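Local coordinates for protein mannitol dehydrogenase (Pseudomonas fluorescens, PDB 1M2W) that probably catalyses the NAD-dependent interconversion of D-mannitol and D-fructose, holding cofactor and mannitol in a cleft between its two domains, at residues Q263-D268 and Q283-V288; N226-R231 and E293-L298; Y315-E320 and A368-R373. All coordinates share one frame; numbering follows the deposited sequence.

Interaction 1. Residues Q263-D268 and Q283-V288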
loop_
_atom_site.group_PDB
_atom_site.type_symbol
_atom_site.label_atom_id
_atom_site.label_comp_id
_atom_site.label_asym_id
_atom_site.label_seq_id
_atom_site.Cartn_x
_atom_site.Cartn_y
_atom_site.Cartn_z
ATOM N N GLN A 263 6.858 -6.642 -8.784
ATOM C CA GLN A 263 6.001 -7.771 -9.171
ATOM C C GLN A 263 4.540 -7.349 -9.201
ATOM O O GLN A 263 4.138 -6.487 -8.419
ATOM C CB GLN A 263 6.175 -8.922 -8.168
ATOM C CG GLN A 263 5.398 -10.188 -8.614
ATOM C CD GLN A 263 5.847 -11.472 -7.920
ATOM O OE1 GLN A 263 6.425 -11.442 -6.828
ATOM N NE2 GLN A 263 5.566 -12.635 -8.575
ATOM N N TRP A 264 3.765 -7.933 -10.111
ATOM C CA TRP A 264 2.339 -7.605 -10.178
ATOM C C TRP A 264 1.636 -8.878 -10.695
ATOM O O TRP A 264 1.958 -9.358 -11.792
ATOM C CB TRP A 264 2.130 -6.450 -11.158
ATOM C CG TRP A 264 0.704 -5.860 -11.159
ATOM C CD1 TRP A 264 -0.356 -6.232 -10.370
ATOM C CD2 TRP A 264 0.260 -4.778 -11.970
ATOM N NE1 TRP A 264 -1.467 -5.408 -10.656
ATOM C CE2 TRP A 264 -1.090 -4.513 -11.636
ATOM C CE3 TRP A 264 0.884 -3.996 -12.960
ATOM C CZ2 TRP A 264 -1.839 -3.476 -12.265
ATOM C CZ3 TRP A 264 0.160 -2.981 -13.593
ATOM C CH2 TRP A 264 -1.205 -2.726 -13.233
ATOM N N VAL A 265 0.751 -9.440 -9.882
ATOM C CA VAL A 265 -0.019 -10.636 -10.279
ATOM C C VAL A 265 -1.483 -10.214 -10.224
ATOM O O VAL A 265 -1.957 -9.696 -9.206
ATOM C CB VAL A 265 0.266 -11.791 -9.337
ATOM C CG1 VAL A 265 -0.436 -13.068 -9.833
ATOM C CG2 VAL A 265 1.792 -12.039 -9.314
ATOM N N LEU A 266 -2.192 -10.448 -11.323
ATOM C CA LEU A 266 -3.569 -9.947 -11.451
ATOM C C LEU A 266 -4.549 -10.944 -12.077
ATOM O O LEU A 266 -4.147 -11.753 -12.928
ATOM C CB LEU A 266 -3.450 -8.699 -12.367
ATOM C CG LEU A 266 -4.419 -7.671 -12.888
ATOM C CD1 LEU A 266 -5.089 -6.935 -11.768
ATOM C CD2 LEU A 266 -3.629 -6.679 -13.725
ATOM N N GLU A 267 -5.830 -10.831 -11.699
ATOM C CA GLU A 267 -6.897 -11.642 -12.299
ATOM C C GLU A 267 -7.287 -10.834 -13.535
ATOM O O GLU A 267 -7.378 -9.590 -13.499
ATOM C CB GLU A 267 -8.092 -11.799 -11.325
ATOM C CG GLU A 267 -7.603 -12.436 -9.999
ATOM C CD GLU A 267 -8.645 -13.235 -9.198
ATOM O OE1 GLU A 267 -9.824 -12.809 -9.183
ATOM O OE2 GLU A 267 -8.247 -14.274 -8.553
ATOM N N ASP A 268 -7.520 -11.519 -14.642
ATOM C CA ASP A 268 -7.836 -10.802 -15.880
ATOM C C ASP A 268 -9.334 -10.593 -15.947
ATOM O O ASP A 268 -10.077 -11.331 -16.667
ATOM C CB ASP A 268 -7.334 -11.625 -17.093
ATOM C CG ASP A 268 -7.327 -10.828 -18.378
ATOM O OD1 ASP A 268 -7.804 -9.681 -18.376
ATOM O OD2 ASP A 268 -6.845 -11.351 -19.409
ATOM N N GLN A 283 1.908 -10.495 -14.502
ATOM C CA GLN A 283 1.411 -11.890 -14.588
ATOM C C GLN A 283 -0.064 -12.028 -14.337
ATOM O O GLN A 283 -0.524 -11.569 -13.290
ATOM C CB GLN A 283 2.102 -12.746 -13.523
ATOM C CG GLN A 283 3.617 -12.668 -13.517
ATOM C CD GLN A 283 4.167 -13.102 -12.175
ATOM O OE1 GLN A 283 4.813 -12.300 -11.464
ATOM N NE2 GLN A 283 3.889 -14.381 -11.790
ATOM N N PHE A 284 -0.811 -12.653 -15.257
ATOM C CA PHE A 284 -2.239 -12.856 -15.041
ATOM C C PHE A 284 -2.452 -14.285 -14.588
ATOM O O PHE A 284 -1.775 -15.202 -15.075
ATOM C CB PHE A 284 -3.004 -12.569 -16.324
ATOM C CG PHE A 284 -3.004 -11.121 -16.667
ATOM C CD1 PHE A 284 -1.973 -10.570 -17.424
ATOM C CD2 PHE A 284 -4.019 -10.290 -16.163
ATOM C CE1 PHE A 284 -1.943 -9.197 -17.687
ATOM C CE2 PHE A 284 -4.014 -8.925 -16.415
ATOM C CZ PHE A 284 -2.994 -8.361 -17.167
ATOM N N THR A 285 -3.372 -14.493 -13.666
ATOM C CA THR A 285 -3.559 -15.834 -13.121
ATOM C C THR A 285 -5.019 -16.074 -12.918
ATOM O O THR A 285 -5.783 -15.138 -12.874
ATOM C CB THR A 285 -2.851 -15.962 -11.738
ATOM O OG1 THR A 285 -3.049 -17.278 -11.208
ATOM C CG2 THR A 285 -3.418 -14.939 -10.756
ATOM N N ASP A 286 -5.406 -17.345 -12.788
ATOM C CA ASP A 286 -6.801 -17.667 -12.550
ATOM C C ASP A 286 -7.106 -17.571 -11.053
ATOM O O ASP A 286 -8.260 -17.526 -10.646
ATOM C CB ASP A 286 -7.119 -19.078 -13.086
ATOM C CG ASP A 286 -6.787 -19.241 -14.601
ATOM O OD1 ASP A 286 -7.316 -18.472 -15.450
ATOM O OD2 ASP A 286 -5.996 -20.153 -14.951
ATOM N N ASP A 287 -6.074 -17.540 -10.218
ATOM C CA ASP A 287 -6.305 -17.430 -8.786
ATOM C C ASP A 287 -5.158 -16.697 -8.110
ATOM O O ASP A 287 -4.074 -17.253 -7.935
ATOM C CB ASP A 287 -6.439 -18.807 -8.132
ATOM C CG ASP A 287 -6.892 -18.721 -6.688
ATOM O OD1 ASP A 287 -7.150 -17.608 -6.176
ATOM O OD2 ASP A 287 -7.010 -19.786 -6.059
ATOM N N VAL A 288 -5.407 -15.457 -7.716
ATOM C CA VAL A 288 -4.332 -14.696 -7.099
ATOM C C VAL A 288 -4.211 -14.980 -5.629
ATOM O O VAL A 288 -3.198 -14.642 -5.044
ATOM C CB VAL A 288 -4.508 -13.147 -7.251
ATOM C CG1 VAL A 288 -4.725 -12.760 -8.674
ATOM C CG2 VAL A 288 -5.634 -12.669 -6.382
HETATM O O HOH W 1 5.141 -9.723 -12.127
HETATM O O HOH W 2 -7.423 -14.422 -14.912
#
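Gln-283 reaches back along its neighbouring strand to Gln-263. Its CB lies 3.8 Å from Trp-264 O. CG sits beside the backbone N (chi1 -52°) and the chain runs on extended (chi2 159°), which carries the amide back to Gln-263. CD meets the CG2 branch of Val-265. At the tip, OE1 takes a hydrogen bond from Gln-263 NE2 at 3.0 Å, in the carbonyl plane and on a lone pair. The two amides are nearly coplanar, 21° apart. Water 1 donates to the same OE1 and accepts from Trp-264 N. With an alanine here the OE1 acceptor is gone, and Gln-263 NE2 and the water would probably lose their common partner.

The backbones pair as parallel strands. Gln-283 N donates to Trp-264 O, Leu-266 N to Gln-283 O, and Thr-285 N to Leu-266 O. Strand 263-267 is the middle of a three-stranded mixed sheet, with antiparallel strand 227-230 on its other edge.

Leu-266 and Phe-284 lie side by side, CD2 to CE2 3.5 Å. On the other face Val-265 CG1 packs on Thr-285 CG2 at 3.6 Å. Glu-267 OE2 accepts from Val-288 N at 3.2 Å with its anti lone pair, while its OE1 takes a bond from Asn-226 ND2.

Interaction 2. Residues N226-R231 and E293-L298. With MTL (D-mannitol), chain D; NAD (nicotinamide-adenine-dinucleotide), chain C.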
loop_
_atom_site.group_PDB
_atom_site.type_symbol
_atom_site.label_atom_id
_atom_site.label_comp_id
_atom_site.label_asym_id
_atom_site.label_seq_id
_atom_site.Cartn_x
_atom_site.Cartn_y
_atom_site.Cartn_z
ATOM N N ASN A 226 -8.961 -8.880 -8.521
ATOM C CA ASN A 226 -8.078 -8.996 -7.347
ATOM C C ASN A 226 -6.610 -9.002 -7.851
ATOM O O ASN A 226 -6.319 -9.416 -8.969
ATOM C CB ASN A 226 -8.333 -10.293 -6.613
ATOM C CG ASN A 226 -9.656 -10.313 -5.952
ATOM O OD1 ASN A 226 -9.914 -9.524 -5.041
ATOM N ND2 ASN A 226 -10.526 -11.211 -6.396
ATOM N N ALA A 227 -5.693 -8.516 -7.023
ATOM C CA ALA A 227 -4.301 -8.512 -7.439
ATOM C C ALA A 227 -3.377 -8.590 -6.238
ATOM O O ALA A 227 -3.811 -8.349 -5.099
ATOM C CB ALA A 227 -4.001 -7.208 -8.201
HETATM N N MSE A 228 -2.113 -8.960 -6.508
HETATM C CA MSE A 228 -1.039 -8.905 -5.500
HETATM C C MSE A 228 -0.082 -7.915 -6.165
HETATM O O MSE A 228 0.217 -8.026 -7.396
HETATM C CB MSE A 228 -0.329 -10.263 -5.314
HETATM C CG MSE A 228 0.767 -10.251 -4.270
HETATM SE SE MSE A 228 2.477 -9.756 -5.017
HETATM C CE MSE A 228 3.051 -11.619 -5.456
ATOM N N VAL A 229 0.383 -6.925 -5.404
ATOM C CA VAL A 229 1.258 -5.896 -5.938
ATOM C C VAL A 229 2.482 -5.790 -5.031
ATOM O O VAL A 229 2.341 -5.890 -3.831
ATOM C CB VAL A 229 0.523 -4.531 -5.966
ATOM C CG1 VAL A 229 -0.651 -4.628 -6.981
ATOM C CG2 VAL A 229 -0.018 -4.189 -4.565
ATOM N N ASP A 230 3.666 -5.575 -5.601
ATOM C CA ASP A 230 4.867 -5.544 -4.756
ATOM C C ASP A 230 6.008 -4.682 -5.320
ATOM O O ASP A 230 6.448 -4.903 -6.451
ATOM C CB ASP A 230 5.400 -7.002 -4.603
ATOM C CG ASP A 230 6.549 -7.152 -3.570
ATOM O OD1 ASP A 230 6.885 -6.171 -2.870
ATOM O OD2 ASP A 230 7.113 -8.270 -3.461
ATOM N N ARG A 231 6.425 -3.671 -4.545
ATOM C CA ARG A 231 7.612 -2.892 -4.857
ATOM C C ARG A 231 7.863 -1.962 -3.664
ATOM O O ARG A 231 7.010 -1.127 -3.347
ATOM C CB ARG A 231 7.482 -2.038 -6.117
ATOM C CG ARG A 231 8.879 -1.481 -6.518
ATOM C CD ARG A 231 8.936 -0.899 -7.905
ATOM N NE ARG A 231 10.267 -1.126 -8.493
ATOM C CZ ARG A 231 10.584 -0.874 -9.758
ATOM N NH1 ARG A 231 9.694 -0.361 -10.593
ATOM N NH2 ARG A 231 11.800 -1.191 -10.216
ATOM N N GLU A 293 -1.710 -14.212 -0.258
ATOM C CA GLU A 293 -1.476 -14.695 1.104
ATOM C C GLU A 293 0.012 -14.819 1.364
ATOM O O GLU A 293 0.465 -14.560 2.483
ATOM C CB GLU A 293 -2.148 -16.048 1.327
ATOM C CG GLU A 293 -3.646 -15.926 1.144
ATOM C CD GLU A 293 -4.414 -17.069 1.750
ATOM O OE1 GLU A 293 -3.871 -18.204 1.904
ATOM O OE2 GLU A 293 -5.601 -16.824 2.059
HETATM N N MSE A 294 0.750 -15.202 0.321
HETATM C CA MSE A 294 2.210 -15.357 0.427
HETATM C C MSE A 294 2.873 -13.998 0.673
HETATM O O MSE A 294 3.619 -13.792 1.651
HETATM C CB MSE A 294 2.768 -15.923 -0.889
HETATM C CG MSE A 294 4.321 -16.026 -0.906
HETATM SE SE MSE A 294 4.996 -16.287 -2.674
HETATM C CE MSE A 294 4.484 -14.543 -3.460
ATOM N N LYS A 295 2.627 -13.063 -0.233
ATOM C CA LYS A 295 3.278 -11.759 -0.117
ATOM C C LYS A 295 2.813 -10.919 1.067
ATOM O O LYS A 295 3.622 -10.326 1.801
ATOM C CB LYS A 295 3.164 -11.000 -1.462
ATOM C CG LYS A 295 3.979 -9.680 -1.530
ATOM C CD LYS A 295 3.013 -8.505 -1.206
ATOM C CE LYS A 295 3.778 -7.173 -1.000
ATOM N NZ LYS A 295 2.723 -6.037 -0.857
ATOM N N ILE A 296 1.516 -10.847 1.301
ATOM C CA ILE A 296 1.099 -10.065 2.441
ATOM C C ILE A 296 1.468 -10.708 3.773
ATOM O O ILE A 296 1.931 -10.023 4.687
ATOM C CB ILE A 296 -0.441 -9.777 2.393
ATOM C CG1 ILE A 296 -0.735 -8.904 1.151
ATOM C CG2 ILE A 296 -0.881 -9.135 3.752
ATOM C CD1 ILE A 296 -2.238 -8.557 0.923
ATOM N N GLY A 297 1.296 -12.029 3.882
ATOM C CA GLY A 297 1.613 -12.687 5.130
ATOM C C GLY A 297 3.111 -12.672 5.452
ATOM O O GLY A 297 3.484 -12.457 6.600
ATOM N N LEU A 298 3.949 -12.899 4.447
ATOM C CA LEU A 298 5.398 -12.926 4.702
ATOM C C LEU A 298 6.061 -11.573 4.602
ATOM O O LEU A 298 6.837 -11.217 5.490
ATOM C CB LEU A 298 6.103 -13.867 3.723
ATOM C CG LEU A 298 5.725 -15.349 3.867
ATOM C CD1 LEU A 298 6.228 -16.063 2.606
ATOM C CD2 LEU A 298 6.329 -16.000 5.138
HETATM O O1 MTL D . 5.519 -4.223 -1.809
HETATM C C1 MTL D . 5.988 -3.950 -0.474
HETATM C C2 MTL D . 4.974 -3.011 0.177
HETATM O O2 MTL D . 3.652 -3.616 0.236
HETATM C C3 MTL D . 5.453 -2.579 1.568
HETATM O O3 MTL D . 6.594 -1.691 1.380
HETATM C C4 MTL D . 4.324 -1.825 2.315
HETATM O O4 MTL D . 4.182 -0.502 1.785
HETATM C C5 MTL D . 4.667 -1.722 3.802
HETATM O O5 MTL D . 4.676 -3.020 4.393
HETATM C C6 MTL D . 3.638 -0.803 4.563
HETATM O O6 MTL D . 3.868 -0.954 5.962
HETATM P PA NAD C . 2.113 7.932 -0.474
HETATM O O1A NAD C . 2.000 8.429 0.874
HETATM O O2A NAD C . 3.246 8.294 -1.448
HETATM O O5B NAD C . 0.727 8.242 -1.249
HETATM C C5B NAD C . -0.519 7.764 -0.675
HETATM C C4B NAD C . -1.542 8.293 -1.723
HETATM O O4B NAD C . -2.892 7.848 -1.249
HETATM C C3B NAD C . -1.705 9.829 -1.756
HETATM O O3B NAD C . -2.131 10.091 -3.081
HETATM C C2B NAD C . -2.773 10.091 -0.704
HETATM O O2B NAD C . -3.371 11.398 -0.714
HETATM C C1B NAD C . -3.759 8.981 -1.068
HETATM N N9A NAD C . -4.710 8.704 -0.022
HETATM C C8A NAD C . -4.562 8.493 1.338
HETATM N N7A NAD C . -5.700 8.233 1.967
HETATM C C5A NAD C . -6.643 8.284 0.932
HETATM C C6A NAD C . -8.024 8.079 0.977
HETATM N N6A NAD C . -8.734 7.771 2.066
HETATM N N1A NAD C . -8.741 8.209 -0.241
HETATM C C2A NAD C . -8.085 8.525 -1.448
HETATM N N3A NAD C . -6.705 8.722 -1.533
HETATM C C4A NAD C . -6.032 8.588 -0.296
HETATM O O3 NAD C . 2.098 6.340 -0.386
HETATM P PN NAD C . 2.459 5.138 -1.373
HETATM O O1N NAD C . 3.882 4.721 -1.241
HETATM O O2N NAD C . 2.005 5.565 -2.706
HETATM O O5D NAD C . 1.523 3.959 -0.762
HETATM C C5D NAD C . 0.103 4.020 -1.130
HETATM C C4D NAD C . -0.548 2.660 -1.031
HETATM O O4D NAD C . -0.229 1.729 -2.097
HETATM C C3D NAD C . -0.345 1.848 0.298
HETATM O O3D NAD C . -1.152 2.330 1.347
HETATM C C2D NAD C . -0.573 0.382 -0.115
HETATM O O2D NAD C . -1.925 -0.153 -0.015
HETATM C C1D NAD C . -0.024 0.369 -1.531
HETATM N N1N NAD C . 1.416 0.002 -1.585
HETATM C C2N NAD C . 2.553 0.791 -1.181
HETATM C C3N NAD C . 3.819 0.163 -1.301
HETATM C C7N NAD C . 5.084 0.894 -0.847
HETATM O O7N NAD C . 6.239 0.230 -0.814
HETATM N N7N NAD C . 4.921 2.126 -0.441
HETATM C C4N NAD C . 3.923 -1.188 -1.799
HETATM C C5N NAD C . 2.756 -1.893 -2.188
HETATM C C6N NAD C . 1.515 -1.320 -2.083
#
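Lys-295 NZ is gripped by three oxygens. It donates to Val-229 O at 3.0 Å, nearly in line with the carbonyl, and to O2 of D-mannitol at 2.8 Å. The third acceptor is Asn-300 OD1, further along helix 289-313.

The lysine reaches across from the helix to the strand. Its chain leaves with CG opposite the backbone N (chi1 -172°), turns about the CB-CG bond (chi2 -97°), then runs straight to NZ. CB and CG rest against the selenium of Met-228, a selenomethionine, each 3.8 Å away. Met-228 CE also meets CE of Met-294, another selenomethionine, at 3.8 Å. These apolar groups cover the root of the lysine, and Tyr-354 of helix 351-362 touches it too. Strand 227-230 and the helix segment cross at 47°, their axes 8.8 Å apart.

Asp-230 comes to the mannitol from the strand. Its OD1 accepts from mannitol O1 at 2.6 Å, and the backbone N of Arg-231 donates to that same O1 at 2.9 Å. OD1 also forms a salt bridge with Arg-361. Lys-295 CE passes 3.8 Å from Asp-230 OD1, but NZ itself does not reach the carboxylate. On the cofactor side, Val-229 CG2 lies against C6N of the nicotinamide ring of NAD.

The contact thus joins the Rossmann-domain side to the first long helix of the C-terminal domain at the substrate site. Mannitol O2 is held by Lys-295 NZ, with C2 beside the nicotinamide. This is consistent with the lysine assisting proton transfer at O2 while hydride passes from C2 to the cofactor.

Interaction 3. Residues Y315-E320 and A368-R373. With MTL (D-mannitol), chain D; NAD (nicotinamide-adenine-dinucleotide), chain C.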
loop_
_atom_site.group_PDB
_atom_site.type_symbol
_atom_site.label_atom_id
_atom_site.label_comp_id
_atom_site.label_asym_id
_atom_site.label_seq_id
_atom_site.Cartn_x
_atom_site.Cartn_y
_atom_site.Cartn_z
ATOM N N TYR A 315 16.116 2.473 16.024
ATOM C CA TYR A 315 16.502 2.331 14.609
ATOM C C TYR A 315 15.532 3.205 13.809
ATOM O O TYR A 315 14.419 3.484 14.265
ATOM C CB TYR A 315 16.347 0.877 14.159
ATOM C CG TYR A 315 17.288 -0.106 14.837
ATOM C CD1 TYR A 315 16.919 -1.446 15.009
ATOM C CD2 TYR A 315 18.538 0.296 15.315
ATOM C CE1 TYR A 315 17.755 -2.356 15.644
ATOM C CE2 TYR A 315 19.393 -0.612 15.951
ATOM C CZ TYR A 315 18.986 -1.940 16.116
ATOM O OH TYR A 315 19.810 -2.836 16.770
ATOM N N ARG A 316 15.934 3.662 12.629
ATOM C CA ARG A 316 15.011 4.497 11.864
ATOM C C ARG A 316 14.852 4.032 10.407
ATOM O O ARG A 316 14.042 4.572 9.665
ATOM C CB ARG A 316 15.432 5.965 11.945
ATOM C CG ARG A 316 15.168 6.597 13.356
ATOM C CD ARG A 316 13.655 6.609 13.722
ATOM N NE ARG A 316 13.332 7.056 15.086
ATOM C CZ ARG A 316 13.268 6.268 16.169
ATOM N NH1 ARG A 316 13.511 4.964 16.076
ATOM N NH2 ARG A 316 12.935 6.774 17.357
ATOM N N PHE A 317 15.609 3.014 10.013
ATOM C CA PHE A 317 15.465 2.471 8.650
ATOM C C PHE A 317 15.322 0.961 8.685
ATOM O O PHE A 317 15.811 0.311 9.603
ATOM C CB PHE A 317 16.668 2.846 7.793
ATOM C CG PHE A 317 16.856 4.319 7.694
ATOM C CD1 PHE A 317 17.706 4.986 8.579
ATOM C CD2 PHE A 317 16.110 5.062 6.788
ATOM C CE1 PHE A 317 17.806 6.386 8.561
ATOM C CE2 PHE A 317 16.205 6.471 6.768
ATOM C CZ PHE A 317 17.058 7.117 7.658
ATOM N N VAL A 318 14.639 0.408 7.685
ATOM C CA VAL A 318 14.456 -1.034 7.629
ATOM C C VAL A 318 15.812 -1.761 7.593
ATOM O O VAL A 318 16.026 -2.751 8.302
ATOM C CB VAL A 318 13.619 -1.422 6.390
ATOM C CG1 VAL A 318 13.520 -2.968 6.253
ATOM C CG2 VAL A 318 12.222 -0.818 6.521
ATOM N N HIS A 319 16.748 -1.257 6.802
ATOM C CA HIS A 319 18.035 -1.935 6.704
ATOM C C HIS A 319 18.793 -1.965 8.028
ATOM O O HIS A 319 19.637 -2.854 8.229
ATOM C CB HIS A 319 18.921 -1.331 5.597
ATOM C CG HIS A 319 19.409 0.052 5.881
ATOM N ND1 HIS A 319 18.797 1.174 5.375
ATOM C CD2 HIS A 319 20.512 0.492 6.539
ATOM C CE1 HIS A 319 19.501 2.247 5.696
ATOM N NE2 HIS A 319 20.551 1.857 6.405
ATOM N N GLU A 320 18.492 -1.025 8.922
ATOM C CA GLU A 320 19.154 -1.033 10.231
ATOM C C GLU A 320 18.647 -2.224 11.033
ATOM O O GLU A 320 19.416 -2.878 11.751
ATOM C CB GLU A 320 18.877 0.255 10.984
ATOM C CG GLU A 320 19.480 1.448 10.272
ATOM C CD GLU A 320 19.383 2.745 11.047
ATOM O OE1 GLU A 320 18.367 3.004 11.725
ATOM O OE2 GLU A 320 20.351 3.540 10.923
ATOM N N ALA A 368 17.387 3.094 2.127
ATOM C CA ALA A 368 16.951 3.885 3.298
ATOM C C ALA A 368 15.423 4.009 3.483
ATOM O O ALA A 368 14.863 5.116 3.577
ATOM C CB ALA A 368 17.589 5.316 3.235
ATOM N N ASP A 369 14.742 2.877 3.562
ATOM C CA ASP A 369 13.296 2.886 3.741
ATOM C C ASP A 369 13.039 3.234 5.225
ATOM O O ASP A 369 13.616 2.619 6.108
ATOM C CB ASP A 369 12.760 1.494 3.402
ATOM C CG ASP A 369 11.246 1.488 3.276
ATOM O OD1 ASP A 369 10.689 2.586 3.136
ATOM O OD2 ASP A 369 10.627 0.409 3.295
ATOM N N GLN A 370 12.209 4.240 5.467
ATOM C CA GLN A 370 11.943 4.758 6.814
ATOM C C GLN A 370 11.014 3.907 7.653
ATOM O O GLN A 370 9.938 3.559 7.189
ATOM C CB GLN A 370 11.328 6.152 6.713
ATOM C CG GLN A 370 12.153 7.108 5.840
ATOM C CD GLN A 370 11.691 7.189 4.387
ATOM O OE1 GLN A 370 10.971 6.335 3.910
ATOM N NE2 GLN A 370 12.130 8.250 3.676
ATOM N N LEU A 371 11.429 3.588 8.883
ATOM C CA LEU A 371 10.563 2.806 9.752
ATOM C C LEU A 371 9.324 3.650 10.017
ATOM O O LEU A 371 8.258 3.104 10.256
ATOM C CB LEU A 371 11.279 2.455 11.071
ATOM C CG LEU A 371 12.391 1.418 10.937
ATOM C CD1 LEU A 371 12.830 1.050 12.361
ATOM C CD2 LEU A 371 11.895 0.179 10.202
ATOM N N GLU A 372 9.433 4.986 9.953
ATOM C CA GLU A 372 8.232 5.792 10.172
ATOM C C GLU A 372 7.176 5.444 9.111
ATOM O O GLU A 372 5.970 5.442 9.396
ATOM C CB GLU A 372 8.497 7.311 10.091
ATOM C CG GLU A 372 7.204 8.071 10.203
ATOM C CD GLU A 372 7.357 9.593 10.248
ATOM O OE1 GLU A 372 6.944 10.202 11.282
ATOM O OE2 GLU A 372 7.862 10.162 9.253
ATOM N N ARG A 373 7.619 5.184 7.882
ATOM C CA ARG A 373 6.692 4.827 6.818
ATOM C C ARG A 373 6.012 3.466 7.097
ATOM O O ARG A 373 4.779 3.328 7.017
ATOM C CB ARG A 373 7.448 4.719 5.470
ATOM C CG ARG A 373 6.524 4.451 4.296
ATOM C CD ARG A 373 7.323 4.160 3.038
ATOM N NE ARG A 373 7.918 2.809 3.054
ATOM C CZ ARG A 373 7.245 1.699 2.761
ATOM N NH1 ARG A 373 5.930 1.774 2.432
ATOM N NH2 ARG A 373 7.874 0.526 2.746
HETATM O O1 MTL D . 5.519 -4.223 -1.809
HETATM C C1 MTL D . 5.988 -3.950 -0.474
HETATM C C2 MTL D . 4.974 -3.011 0.177
HETATM O O2 MTL D . 3.652 -3.616 0.236
HETATM C C3 MTL D . 5.453 -2.579 1.568
HETATM O O3 MTL D . 6.594 -1.691 1.380
HETATM C C4 MTL D . 4.324 -1.825 2.315
HETATM O O4 MTL D . 4.182 -0.502 1.785
HETATM C C5 MTL D . 4.667 -1.722 3.802
HETATM O O5 MTL D . 4.676 -3.020 4.393
HETATM C C6 MTL D . 3.638 -0.803 4.563
HETATM O O6 MTL D . 3.868 -0.954 5.962
HETATM P PA NAD C . 2.113 7.932 -0.474
HETATM O O1A NAD C . 2.000 8.429 0.874
HETATM O O2A NAD C . 3.246 8.294 -1.448
HETATM O O5B NAD C . 0.727 8.242 -1.249
HETATM C C5B NAD C . -0.519 7.764 -0.675
HETATM C C4B NAD C . -1.542 8.293 -1.723
HETATM O O4B NAD C . -2.892 7.848 -1.249
HETATM C C3B NAD C . -1.705 9.829 -1.756
HETATM O O3B NAD C . -2.131 10.091 -3.081
HETATM C C2B NAD C . -2.773 10.091 -0.704
HETATM O O2B NAD C . -3.371 11.398 -0.714
HETATM C C1B NAD C . -3.759 8.981 -1.068
HETATM N N9A NAD C . -4.710 8.704 -0.022
HETATM C C8A NAD C . -4.562 8.493 1.338
HETATM N N7A NAD C . -5.700 8.233 1.967
HETATM C C5A NAD C . -6.643 8.284 0.932
HETATM C C6A NAD C . -8.024 8.079 0.977
HETATM N N6A NAD C . -8.734 7.771 2.066
HETATM N N1A NAD C . -8.741 8.209 -0.241
HETATM C C2A NAD C . -8.085 8.525 -1.448
HETATM N N3A NAD C . -6.705 8.722 -1.533
HETATM C C4A NAD C . -6.032 8.588 -0.296
HETATM O O3 NAD C . 2.098 6.340 -0.386
HETATM P PN NAD C . 2.459 5.138 -1.373
HETATM O O1N NAD C . 3.882 4.721 -1.241
HETATM O O2N NAD C . 2.005 5.565 -2.706
HETATM O O5D NAD C . 1.523 3.959 -0.762
HETATM C C5D NAD C . 0.103 4.020 -1.130
HETATM C C4D NAD C . -0.548 2.660 -1.031
HETATM O O4D NAD C . -0.229 1.729 -2.097
HETATM C C3D NAD C . -0.345 1.848 0.298
HETATM O O3D NAD C . -1.152 2.330 1.347
HETATM C C2D NAD C . -0.573 0.382 -0.115
HETATM O O2D NAD C . -1.925 -0.153 -0.015
HETATM C C1D NAD C . -0.024 0.369 -1.531
HETATM N N1N NAD C . 1.416 0.002 -1.585
HETATM C C2N NAD C . 2.553 0.791 -1.181
HETATM C C3N NAD C . 3.819 0.163 -1.301
HETATM C C7N NAD C . 5.084 0.894 -0.847
HETATM O O7N NAD C . 6.239 0.230 -0.814
HETATM N N7N NAD C . 4.921 2.126 -0.441
HETATM C C4N NAD C . 3.923 -1.188 -1.799
HETATM C C5N NAD C . 2.756 -1.893 -2.188
HETATM C C6N NAD C . 1.515 -1.320 -2.083
HETATM O O HOH W 3 11.817 6.546 10.455
HETATM O O HOH W 4 16.244 0.624 4.486
#
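Leu-371 fills the tight side of this contact. Its CD1 branch lies 3.5 Å from Tyr-315 O, and CD2 packs on Val-318 CG2 at 3.8 Å. With CG beside its own backbone N (chi1 -71°), the fork lies against the Arg-316 to Phe-317 peptide. Two backbone hydrogen bonds clamp the same region. Leu-371 N donates to Arg-316 O from above the carbonyl plane, and Val-318 N donates to Asp-369 O at 2.9 Å. Water 3 shares Arg-316 O with Leu-371 N and links it to Glu-372 N. Phe-317 and Gln-370 form a single backbone bridge, each at the N-cap position of a short helix.

The other side is looser and wetter. Phe-317 CD2 meets Ala-368 CB at 3.9 Å, while Ala-368 O lies at the edge of its ring. The edge of the His-319 ring faces Ala-368 CA. Water 4 accepts from His-319 N and Asp-369 N.

Asp-369 pairs with Arg-373 of its own segment in a salt bridge. Its two oxygens use their syn lone pairs to hold Arg-373 NE and NH2 side-on. This fixes the guanidinium, which donates from NH1 to mannitol O4 and from NH2 to O3, both at 2.9 Å.

Helix 289-313 flanks the contact, with Thr-307 and Phe-311 against Leu-371 and His-303 against Arg-373. The loop holding Ile-232, Pro-234 and Met-235, just past strand 227-230, touches Asp-369, Gln-370 and Glu-372.

Interaction 2 is fully buried near the centre of the chain; interactions 1 and 3 are only partly buried, on opposite sides of that centre. Interactions 1 and 2 share a sheet. Strands 263-267 and 227-230 are joined by Val-265 O to Met-228 N (2.8 Å), a probable hydrogen bond, and strand 283-285 leads into helix 289-313. Interaction 3 touches neither, but it meets interaction 2 at the ligands: both reach the mannitol and NAD. Chemistry follows place. Strand pairing dominates interaction 1. Interaction 2 has a lysine whose stem packs on apolar groups and whose NZ is held by oxygens. Interaction 3 joins two helix starts, with waters and a salt-bridged arginine at the mannitol.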